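Local coordinates for ABC transporter binding protein AcbH (Actinoplanes, PDB 3OO8) that binds beta-D-galactopyranose as the extracellular solute receptor of a bacterial ABC transporter, with an exclusive preference for that sugar, at residues N343-A347 with P348-D352. The protein carries 2 engineered substitutions. Residues are numbered along the deposited sequence; the frame is centred on the assembly and turned at random.
Sequences NGLIA and PTYND
The phenolic OH of Tyr350 lies 2.6 Å from the O of a water that donates to Leu345 O over 2.8 Å, and the same OH is hydrogen-bonded to the backbone N of Gly340 in strand 339-340. This water sits at the ring edge, in its plane. The ring folds back beneath its own chain: CG stands anti to the carbonyl carbon (chi1 -72°), and one face receives Ala347, whose CB makes a CH-pi contact 3.8 Å from the ring centroid while its N lies 3.3 Å above the plane, nearer the rim. Ile346 CG2 reaches Tyr350 CD2 at 4.3 Å, and Leu345 CD2 approaches the OH, the Leu345 and Tyr350 side chains crossing at about a right angle. A type I beta turn from Ala347 to Tyr350, away from the galactose site, makes the reversal, closed by Tyr350 N to Ala347 O at 3.0 Å (N-H...O 164°). A leucine in place of Tyr350 would probably leave the Gly340 N and the water without their hydroxyl partner and Ala347 without an aromatic face. One tyrosine thus holds the turn in two ways: its hydroxyl ties it to strand 339-340 and to the water, while its ring face packs on Ala347.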
loop_
_atom_site.group_PDB
_atom_site.type_symbol
_atom_site.label_atom_id
_atom_site.label_comp_id
_atom_site.label_asym_id
_atom_site.label_seq_id
_atom_site.Cartn_x
_atom_site.Cartn_y
_atom_site.Cartn_z
ATOM N N ASN A 343 2.939 17.632 1.192
ATOM C CA ASN A 343 2.541 18.375 -0.022
ATOM C C ASN A 343 3.737 19.079 -0.684
ATOM O O ASN A 343 4.502 19.763 -0.008
ATOM C CB ASN A 343 1.501 19.451 0.307
ATOM C CG ASN A 343 0.137 18.885 0.600
ATOM O OD1 ASN A 343 -0.218 17.795 0.145
ATOM N ND2 ASN A 343 -0.649 19.629 1.373
ATOM N N GLY A 344 3.881 18.905 -1.991
ATOM C CA GLY A 344 4.910 19.607 -2.752
ATOM C C GLY A 344 6.320 19.086 -2.551
ATOM O O GLY A 344 7.303 19.709 -2.980
ATOM N N LEU A 345 6.453 17.936 -1.910
ATOM C CA LEU A 345 7.793 17.417 -1.739
ATOM C C LEU A 345 8.242 16.589 -2.936
ATOM O O LEU A 345 7.645 15.559 -3.242
ATOM C CB LEU A 345 7.900 16.614 -0.432
ATOM C CG LEU A 345 9.222 15.857 -0.362
ATOM C CD1 LEU A 345 10.442 16.789 -0.345
ATOM C CD2 LEU A 345 9.242 14.924 0.851
ATOM N N ILE A 346 9.270 17.078 -3.637
ATOM C CA ILE A 346 9.995 16.308 -4.666
ATOM C C ILE A 346 11.437 16.347 -4.198
ATOM O O ILE A 346 12.143 17.349 -4.393
ATOM C CB ILE A 346 9.887 16.987 -6.063
ATOM C CG1 ILE A 346 8.413 17.108 -6.423
ATOM C CG2 ILE A 346 10.565 16.147 -7.156
ATOM C CD1 ILE A 346 7.823 15.758 -6.799
ATOM N N ALA A 347 11.856 15.301 -3.505
ATOM C CA ALA A 347 13.207 15.247 -2.943
ATOM C C ALA A 347 14.274 15.185 -4.030
ATOM O O ALA A 347 14.052 14.621 -5.116
ATOM C CB ALA A 347 13.335 14.043 -1.995
ATOM N N PRO A 348 15.459 15.751 -3.738
ATOM C CA PRO A 348 16.513 15.841 -4.751
ATOM C C PRO A 348 17.041 14.492 -5.165
ATOM O O PRO A 348 17.696 14.358 -6.194
ATOM C CB PRO A 348 17.626 16.644 -4.061
ATOM C CG PRO A 348 17.228 16.764 -2.617
ATOM C CD PRO A 348 15.753 16.535 -2.526
ATOM N N THR A 349 16.761 13.477 -4.360
ATOM C CA THR A 349 17.222 12.135 -4.678
ATOM C C THR A 349 16.204 11.295 -5.471
ATOM O O THR A 349 16.529 10.195 -5.902
ATOM C CB THR A 349 17.561 11.352 -3.383
ATOM O OG1 THR A 349 16.449 11.434 -2.486
ATOM C CG2 THR A 349 18.799 11.920 -2.685
ATOM N N TYR A 350 14.977 11.778 -5.641
ATOM C CA TYR A 350 13.986 10.958 -6.338
ATOM C C TYR A 350 14.350 10.656 -7.807
ATOM O O TYR A 350 14.843 11.532 -8.523
ATOM C CB TYR A 350 12.624 11.625 -6.369
ATOM C CG TYR A 350 11.845 11.695 -5.069
ATOM C CD1 TYR A 350 12.181 10.920 -3.958
ATOM C CD2 TYR A 350 10.697 12.451 -5.024
ATOM C CE1 TYR A 350 11.420 10.993 -2.774
ATOM C CE2 TYR A 350 9.910 12.523 -3.866
ATOM C CZ TYR A 350 10.281 11.777 -2.760
ATOM O OH TYR A 350 9.524 11.884 -1.624
ATOM N N ASN A 351 14.098 9.422 -8.231
ATOM C CA ASN A 351 14.116 9.059 -9.646
ATOM C C ASN A 351 12.761 9.363 -10.342
ATOM O O ASN A 351 11.807 9.865 -9.720
ATOM C CB ASN A 351 14.516 7.593 -9.813
ATOM C CG ASN A 351 13.567 6.655 -9.103
ATOM O OD1 ASN A 351 12.362 6.860 -9.144
ATOM N ND2 ASN A 351 14.106 5.621 -8.453
ATOM N N ASP A 352 12.672 9.078 -11.635
ATOM C CA ASP A 352 11.497 9.457 -12.394
ATOM C C ASP A 352 10.236 8.726 -11.916
ATOM O O ASP A 352 9.149 9.313 -11.916
ATOM C CB ASP A 352 11.740 9.221 -13.891
ATOM C CG ASP A 352 12.630 10.289 -14.503
ATOM O OD1 ASP A 352 12.755 11.378 -13.892
ATOM O OD2 ASP A 352 13.184 10.034 -15.596
HETATM O O HOH W 1 7.279 13.290 -1.691
#